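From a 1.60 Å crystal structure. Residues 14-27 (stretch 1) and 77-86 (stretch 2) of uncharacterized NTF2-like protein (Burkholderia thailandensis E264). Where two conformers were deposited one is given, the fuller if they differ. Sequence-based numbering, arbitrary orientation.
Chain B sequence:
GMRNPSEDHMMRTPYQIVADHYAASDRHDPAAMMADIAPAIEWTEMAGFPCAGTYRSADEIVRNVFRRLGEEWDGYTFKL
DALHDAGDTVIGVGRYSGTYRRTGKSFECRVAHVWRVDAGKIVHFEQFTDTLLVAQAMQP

Stretch 1 (14-27) PYQIVADHYAASDR
Stretch 2 (77-86) TFKLDALHDA

A helix packed along a β-strand commonly adheres through apolar side chains; in this NTF2-like protein the polar links between the two run through water. Residues 14-26 form an α-helix with regular i to i+4 hydrogen bonds (Val-18 N to Pro-14 O, 2.9 Å; Asp-26 N to Tyr-22 O, 3.0 Å), and Arg-27 leaves helical geometry at phi/psi -97/8. Residues 77-86 continue a strand, extended except at Asp-81 (-106/-37) and Ala-86 (-111/34); CA-to-CB points toward the helix at Phe-78, Leu-80, Leu-83 and Asp-85, so strict alternation is broken between Leu-80 and Leu-83. The axes run nearly antiparallel, at 153°, and approach to 9.0 Å, so that Tyr-15 lies beside Asp-85 (CA to CA 5.8 Å), Tyr-22 near Leu-80 (CA to CA 7.9 Å) and Asp-26 near Phe-78 (CA to CA 7.3 Å).

Leu-83 contributes most. Its chi1 t, chi2 p rotamer sets CD2 over one face of the Tyr-15 ring, 3.8 Å from the centroid, and 4.0 Å from CB of the small Ala-19, while CD1 reaches Val-18 CG1 at 4.2 Å and the edge of Tyr-22 (CE2, 3.8 Å). A branched leucine can thus touch several helix residues at once. Tyr-15, chi1 t and chi2 -82°, suits its place by pairing this apolar face with a hydroxyl that reaches water; its CD2 lies 3.6 Å from Asp-85 CB.

Tyr-22, buried with chi1 -82° and chi2 -55°, receives Leu-80 CD1 over one face, 4.1 Å from the ring centroid; its OH is hydrogen-bonded elsewhere in the structure. Its CE1 meets Phe-78 CE2 at 3.3 Å; the planes, 30° apart, are slid so that the rings barely overlap, with centroids 5.2 Å apart. Phe-78 adopts chi1 t, chi2 65°.

No direct hydrogen bond crosses the contact, which buries 441 Å², both sides summed. Instead, waters bridge Tyr-15 N (3.1 Å) to Asp-85 OD1 (2.8 Å), Tyr-15 OH (2.6 Å) to Leu-83 O (3.0 Å), and Asp-26 OD1 (2.6 Å) to Phe-78 O (2.7 Å), each distance measured to the water O.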

ATOM      1  N   PRO B  14     -19.571  -4.675   3.723  1.00 11.15           N
ATOM      2  CA  PRO B  14     -18.213  -4.274   4.146  1.00 10.72           C
ATOM      3  C   PRO B  14     -17.724  -2.918   3.680  1.00 10.44           C
ATOM      4  O   PRO B  14     -17.082  -2.182   4.433  1.00  9.95           O
ATOM      5  CB  PRO B  14     -17.338  -5.417   3.581  1.00 10.50           C
ATOM      6  CG  PRO B  14     -18.270  -6.651   3.648  1.00 13.20           C
ATOM      7  CD  PRO B  14     -19.628  -6.079   3.253  1.00 13.57           C
ATOM      8  N   TYR B  15     -17.998  -2.573   2.416  1.00 10.03           N
ATOM      9  CA  TYR B  15     -17.652  -1.258   1.905  1.00 10.77           C
ATOM     10  C   TYR B  15     -18.231  -0.134   2.796  1.00  9.46           C
ATOM     11  O   TYR B  15     -17.562   0.841   3.148  1.00 10.88           O
ATOM     12  CB  TYR B  15     -18.163  -1.121   0.446  1.00  9.92           C
ATOM     13  CG  TYR B  15     -17.950   0.229  -0.224  1.00 10.89           C
ATOM     14  CD1 TYR B  15     -18.818   1.276   0.010  1.00  8.48           C
ATOM     15  CD2 TYR B  15     -16.882   0.437  -1.098  1.00 11.51           C
ATOM     16  CE1 TYR B  15     -18.659   2.508  -0.575  1.00 11.39           C
ATOM     17  CE2 TYR B  15     -16.703   1.665  -1.705  1.00 11.85           C
ATOM     18  CZ  TYR B  15     -17.590   2.710  -1.433  1.00 12.60           C
ATOM     19  OH  TYR B  15     -17.402   3.956  -2.028  1.00 14.19           O
ATOM     20  N   GLN B  16     -19.524  -0.247   3.092  1.00 10.42           N
ATOM     21  CA  GLN B  16     -20.217   0.759   3.921  1.00 10.72           C
ATOM     22  C   GLN B  16     -19.654   0.829   5.328  1.00 10.73           C
ATOM     23  O   GLN B  16     -19.446   1.922   5.894  1.00 11.15           O
ATOM     24  CB  GLN B  16     -21.703   0.437   3.943  1.00 11.69           C
ATOM     25  CG  GLN B  16     -22.400   0.697   2.617  1.00 13.54           C
ATOM     26  CD  GLN B  16     -23.850   0.309   2.661  1.00 15.63           C
ATOM     27  OE1 GLN B  16     -24.149  -0.848   2.864  1.00 12.14           O
ATOM     28  NE2 GLN B  16     -24.765   1.283   2.563  1.00 12.13           N
ATOM     29  N   ILE B  17     -19.386  -0.337   5.906  1.00 10.02           N
ATOM     30  CA  ILE B  17     -18.800  -0.424   7.235  1.00  9.48           C
ATOM     31  C   ILE B  17     -17.439   0.303   7.280  1.00  8.74           C
ATOM     32  O   ILE B  17     -17.118   1.040   8.205  1.00 11.53           O
ATOM     33  CB  ILE B  17     -18.652  -1.904   7.676  1.00 11.00           C
ATOM     34  CG1 ILE B  17     -20.061  -2.480   7.875  1.00 13.62           C
ATOM     35  CG2 ILE B  17     -17.795  -2.082   8.990  1.00 11.17           C
ATOM     36  CD1 ILE B  17     -20.146  -4.006   8.105  1.00 12.68           C
ATOM     37  N   VAL B  18     -16.610   0.067   6.263  1.00  9.95           N
ATOM     38  CA  VAL B  18     -15.304   0.722   6.200  1.00 11.09           C
ATOM     39  C   VAL B  18     -15.456   2.206   5.907  1.00 11.64           C
ATOM     40  O   VAL B  18     -14.814   3.030   6.537  1.00 11.60           O
ATOM     41  CB  VAL B  18     -14.401   0.024   5.155  1.00  9.08           C
ATOM     42  CG1 VAL B  18     -13.108   0.843   4.858  1.00 10.75           C
ATOM     43  CG2 VAL B  18     -14.064  -1.385   5.641  1.00  9.88           C
ATOM     44  N   ALA B  19     -16.357   2.576   4.982  1.00 11.29           N
ATOM     45  CA  ALA B  19     -16.680   3.988   4.786  1.00 11.25           C
ATOM     46  C   ALA B  19     -17.107   4.669   6.092  1.00  8.97           C
ATOM     47  O   ALA B  19     -16.693   5.815   6.362  1.00 11.89           O
ATOM     48  CB  ALA B  19     -17.775   4.153   3.713  1.00  9.66           C
ATOM     49  N   ASP B  20     -17.952   3.998   6.877  1.00 11.15           N
ATOM     50  CA  ASP B  20     -18.360   4.555   8.194  1.00 10.95           C
ATOM     51  C   ASP B  20     -17.154   4.803   9.113  1.00 12.71           C
ATOM     52  O   ASP B  20     -17.061   5.824   9.808  1.00 11.34           O
ATOM     53  CB  ASP B  20     -19.281   3.600   8.916  1.00 12.26           C
ATOM     54  CG  ASP B  20     -20.670   3.561   8.336  1.00 14.43           C
ATOM     55  OD1 ASP B  20     -21.072   4.461   7.571  1.00 13.45           O
ATOM     56  OD2 ASP B  20     -21.389   2.617   8.706  1.00 19.10           O
ATOM     57  N   HIS B  21     -16.233   3.833   9.135  1.00 10.56           N
ATOM     58  CA  HIS B  21     -14.977   4.011   9.876  1.00 10.50           C
ATOM     59  C   HIS B  21     -14.234   5.279   9.443  1.00 12.59           C
ATOM     60  O   HIS B  21     -13.826   6.079  10.266  1.00 13.26           O
ATOM     61  CB  HIS B  21     -14.013   2.809   9.782  1.00 10.57           C
ATOM     62  CG  HIS B  21     -12.683   3.122  10.346  1.00 10.47           C
ATOM     63  ND1 HIS B  21     -12.412   3.030  11.692  1.00 13.28           N
ATOM     64  CD2 HIS B  21     -11.574   3.647   9.771  1.00 12.62           C
ATOM     65  CE1 HIS B  21     -11.188   3.474  11.917  1.00 12.93           C
ATOM     66  NE2 HIS B  21     -10.654   3.837  10.769  1.00 11.87           N
ATOM     67  N   TYR B  22     -14.044   5.442   8.143  1.00 13.01           N
ATOM     68  CA  TYR B  22     -13.278   6.573   7.638  1.00 13.80           C
ATOM     69  C   TYR B  22     -13.931   7.908   7.985  1.00 13.89           C
ATOM     70  O   TYR B  22     -13.251   8.849   8.360  1.00 14.19           O
ATOM     71  CB  TYR B  22     -13.100   6.479   6.135  1.00 13.17           C
ATOM     72  CG  TYR B  22     -11.962   5.566   5.694  1.00 10.33           C
ATOM     73  CD1 TYR B  22     -10.654   5.730   6.155  1.00 10.92           C
ATOM     74  CD2 TYR B  22     -12.189   4.568   4.760  1.00 11.27           C
ATOM     75  CE1 TYR B  22      -9.581   4.878   5.707  1.00 10.66           C
ATOM     76  CE2 TYR B  22     -11.166   3.716   4.331  1.00  9.38           C
ATOM     77  CZ  TYR B  22      -9.876   3.896   4.786  1.00  7.32           C
ATOM     78  OH  TYR B  22      -8.900   3.078   4.288  1.00  9.94           O
ATOM     79  N   ALA B  23     -15.256   7.934   7.908  1.00 11.29           N
ATOM     80  CA  ALA B  23     -15.993   9.129   8.254  1.00 12.12           C
ATOM     81  C   ALA B  23     -15.777   9.481   9.732  1.00 12.42           C
ATOM     82  O   ALA B  23     -15.561  10.646  10.069  1.00 13.24           O
ATOM     83  CB  ALA B  23     -17.483   8.955   7.922  1.00 11.80           C
ATOM     84  N   ALA B  24     -15.878   8.485  10.605  1.00 12.26           N
ATOM     85  CA  ALA B  24     -15.678   8.658  12.049  1.00 12.90           C
ATOM     86  C   ALA B  24     -14.272   9.107  12.338  1.00 16.05           C
ATOM     87  O   ALA B  24     -14.041   9.949  13.203  1.00 14.46           O
ATOM     88  CB  ALA B  24     -15.996   7.361  12.796  1.00 13.80           C
ATOM     89  N   SER B  25     -13.321   8.528  11.613  1.00 14.51           N
ATOM     90  CA  SER B  25     -11.904   8.844  11.855  1.00 14.33           C
ATOM     91  C   SER B  25     -11.599  10.283  11.483  1.00 14.14           C
ATOM     92  O   SER B  25     -10.854  10.978  12.197  1.00 17.62           O
ATOM     93  CB  SER B  25     -11.023   7.886  11.047  1.00 15.37           C
ATOM     94  OG  SER B  25      -9.664   8.187  11.249  1.00 23.22           O
ATOM     95  N   ASP B  26     -12.157  10.736  10.380  1.00 12.80           N
ATOM     96  CA  ASP B  26     -11.945  12.085   9.940  1.00 17.57           C
ATOM     97  C   ASP B  26     -12.462  13.118  10.957  1.00 18.70           C
ATOM     98  O   ASP B  26     -11.848  14.168  11.175  1.00 19.28           O
ATOM     99  CB  ASP B  26     -12.593  12.308   8.596  1.00 18.55           C
ATOM    100  CG  ASP B  26     -12.185  13.619   7.976  1.00 28.57           C
ATOM    101  OD1 ASP B  26     -10.966  13.883   7.900  1.00 31.41           O
ATOM    102  OD2 ASP B  26     -13.077  14.381   7.587  1.00 32.15           O
ATOM    103  N   ARG B  27     -13.561  12.802  11.613  1.00 17.80           N
ATOM    104  CA  ARG B  27     -14.152  13.776  12.550  1.00 17.98           C
ATOM    105  C   ARG B  27     -13.730  13.499  14.002  1.00 21.35           C
ATOM    106  O   ARG B  27     -14.194  14.159  14.925  1.00 21.39           O
ATOM    107  CB  ARG B  27     -15.678  13.853  12.353  1.00 22.22           C
ATOM    108  CG  ARG B  27     -16.384  12.635  12.768  1.00 18.93           C
ATOM    109  CD  ARG B  27     -17.888  12.643  12.494  1.00 14.86           C
ATOM    110  NE  ARG B  27     -18.419  11.513  13.253  1.00 13.88           N
ATOM    111  CZ  ARG B  27     -18.869  10.367  12.755  1.00 14.91           C
ATOM    112  NH1 ARG B  27     -18.969  10.162  11.449  1.00 15.34           N
ATOM    113  NH2 ARG B  27     -19.236   9.420  13.604  1.00 15.22           N
ATOM    114  N   THR B  77      -3.250  13.755   9.417  1.00 12.02           N
ATOM    115  CA  THR B  77      -4.493  13.679   8.627  1.00 12.44           C
ATOM    116  C   THR B  77      -4.433  12.568   7.586  1.00 14.06           C
ATOM    117  O   THR B  77      -3.391  12.369   6.970  1.00 13.63           O
ATOM    118  CB  THR B  77      -4.682  15.029   7.882  1.00 12.43           C
ATOM    119  OG1 THR B  77      -4.765  16.097   8.842  1.00 19.05           O
ATOM    120  CG2 THR B  77      -5.954  15.046   7.048  1.00 17.78           C
ATOM    121  N   PHE B  78      -5.566  11.899   7.379  1.00 14.83           N
ATOM    122  CA  PHE B  78      -5.765  11.002   6.248  1.00 11.87           C
ATOM    123  C   PHE B  78      -6.870  11.572   5.398  1.00 14.12           C
ATOM    124  O   PHE B  78      -7.928  11.922   5.921  1.00 14.29           O
ATOM    125  CB  PHE B  78      -6.148   9.585   6.681  1.00 10.87           C
ATOM    126  CG  PHE B  78      -6.511   8.708   5.539  1.00 10.18           C
ATOM    127  CD1 PHE B  78      -5.564   8.371   4.580  1.00 11.30           C
ATOM    128  CD2 PHE B  78      -7.801   8.244   5.400  1.00 12.10           C
ATOM    129  CE1 PHE B  78      -5.909   7.576   3.507  1.00 14.36           C
ATOM    130  CE2 PHE B  78      -8.141   7.457   4.335  1.00 11.96           C
ATOM    131  CZ  PHE B  78      -7.176   7.125   3.383  1.00 13.01           C
ATOM    132  N   LYS B  79      -6.587  11.672   4.113  1.00  9.02           N
ATOM    133  CA  LYS B  79      -7.560  12.125   3.135  1.00 12.70           C
ATOM    134  C   LYS B  79      -7.841  10.962   2.190  1.00 12.66           C
ATOM    135  O   LYS B  79      -6.978  10.515   1.464  1.00 13.08           O
ATOM    136  CB  LYS B  79      -7.062  13.363   2.372  1.00 15.23           C
ATOM    137  CG  LYS B  79      -6.856  14.605   3.245  1.00 25.59           C
ATOM    138  N   LEU B  80      -9.073  10.465   2.206  1.00 10.93           N
ATOM    139  CA  LEU B  80      -9.494   9.378   1.357  1.00 10.57           C
ATOM    140  C   LEU B  80      -9.744   9.841  -0.068  1.00 11.58           C
ATOM    141  O   LEU B  80     -10.528  10.775  -0.276  1.00 12.69           O
ATOM    142  CB  LEU B  80     -10.777   8.780   1.905  1.00  9.46           C
ATOM    143  CG  LEU B  80     -11.299   7.483   1.280  1.00 10.46           C
ATOM    144  CD1 LEU B  80     -10.346   6.292   1.456  1.00 12.77           C
ATOM    145  CD2 LEU B  80     -12.717   7.133   1.788  1.00 11.49           C
ATOM    146  N   ASP B  81      -9.082   9.173  -1.016  0.50  9.96           N
ATOM    147  CA  ASP B  81      -9.170   9.488  -2.432  0.50  9.06           C
ATOM    148  C   ASP B  81     -10.009   8.454  -3.205  0.50 10.29           C
ATOM    149  O   ASP B  81     -10.740   8.810  -4.127  0.50 12.78           O
ATOM    150  CB  ASP B  81      -7.764   9.609  -3.049  0.50  8.91           C
ATOM    151  CG  ASP B  81      -7.002  10.868  -2.590  0.50 16.12           C
ATOM    152  OD1 ASP B  81      -7.618  11.922  -2.314  0.50 14.17           O
ATOM    153  OD2 ASP B  81      -5.758  10.795  -2.512  0.50 12.07           O
ATOM    154  N   ALA B  82      -9.897   7.189  -2.820  1.00  9.47           N
ATOM    155  CA  ALA B  82     -10.579   6.062  -3.499  1.00  9.60           C
ATOM    156  C   ALA B  82     -10.940   5.014  -2.520  1.00  9.75           C
ATOM    157  O   ALA B  82     -10.287   4.871  -1.517  1.00 10.97           O
ATOM    158  CB  ALA B  82      -9.767   5.468  -4.627  1.00 10.11           C
ATOM    159  N   LEU B  83     -12.008   4.280  -2.808  1.00  9.26           N
ATOM    160  CA  LEU B  83     -12.406   3.178  -1.949  1.00  9.90           C
ATOM    161  C   LEU B  83     -12.891   2.059  -2.859  1.00 11.61           C
ATOM    162  O   LEU B  83     -13.868   2.210  -3.586  1.00 10.96           O
ATOM    163  CB  LEU B  83     -13.471   3.592  -0.942  1.00 10.20           C
ATOM    164  CG  LEU B  83     -13.747   2.604   0.200  1.00  9.22           C
ATOM    165  CD1 LEU B  83     -12.491   2.403   1.058  1.00 11.14           C
ATOM    166  CD2 LEU B  83     -14.942   3.100   1.037  1.00 13.76           C
ATOM    167  N   HIS B  84     -12.164   0.940  -2.842  1.00 10.38           N
ATOM    168  CA  HIS B  84     -12.381  -0.118  -3.804  1.00 12.10           C
ATOM    169  C   HIS B  84     -13.077  -1.275  -3.129  1.00 13.39           C
ATOM    170  O   HIS B  84     -12.601  -1.799  -2.125  1.00 10.81           O
ATOM    171  CB  HIS B  84     -11.069  -0.590  -4.428  1.00  9.81           C
ATOM    172  CG  HIS B  84     -10.263   0.504  -5.059  1.00 12.52           C
ATOM    173  ND1 HIS B  84     -10.723   1.258  -6.123  1.00 15.00           N
ATOM    174  CD2 HIS B  84      -9.087   1.051  -4.681  1.00 14.52           C
ATOM    175  CE1 HIS B  84      -9.807   2.179  -6.410  1.00 12.49           C
ATOM    176  NE2 HIS B  84      -8.800   2.063  -5.558  1.00 14.21           N
ATOM    177  N   ASP B  85     -14.217  -1.661  -3.691  1.00 11.29           N
ATOM    178  CA  ASP B  85     -15.081  -2.692  -3.127  1.00 10.50           C
ATOM    179  C   ASP B  85     -14.707  -4.038  -3.737  1.00 12.59           C
ATOM    180  O   ASP B  85     -15.094  -4.321  -4.859  1.00 11.83           O
ATOM    181  CB  ASP B  85     -16.555  -2.314  -3.453  1.00 12.24           C
ATOM    182  CG  ASP B  85     -17.569  -3.194  -2.751  1.00 17.44           C
ATOM    183  OD1 ASP B  85     -17.196  -4.233  -2.206  1.00 16.42           O
ATOM    184  OD2 ASP B  85     -18.790  -2.848  -2.761  1.00 15.22           O
ATOM    185  N   ALA B  86     -14.006  -4.895  -2.975  1.00 11.96           N
ATOM    186  CA  ALA B  86     -13.690  -6.272  -3.401  1.00 11.66           C
ATOM    187  C   ALA B  86     -14.483  -7.269  -2.525  1.00 12.54           C
ATOM    188  O   ALA B  86     -14.016  -8.362  -2.161  1.00 13.90           O
ATOM    189  CB  ALA B  86     -12.153  -6.516  -3.302  1.00 10.27           C
TER
HETATM  190  O   HOH W   1     -18.389  -4.778   0.251  1.00 14.22           O
HETATM  191  O   HOH W   2     -16.049   4.176  -4.224  1.00 23.19           O
HETATM  192  O   HOH W   3      -9.354  14.198   5.860  1.00 29.45           O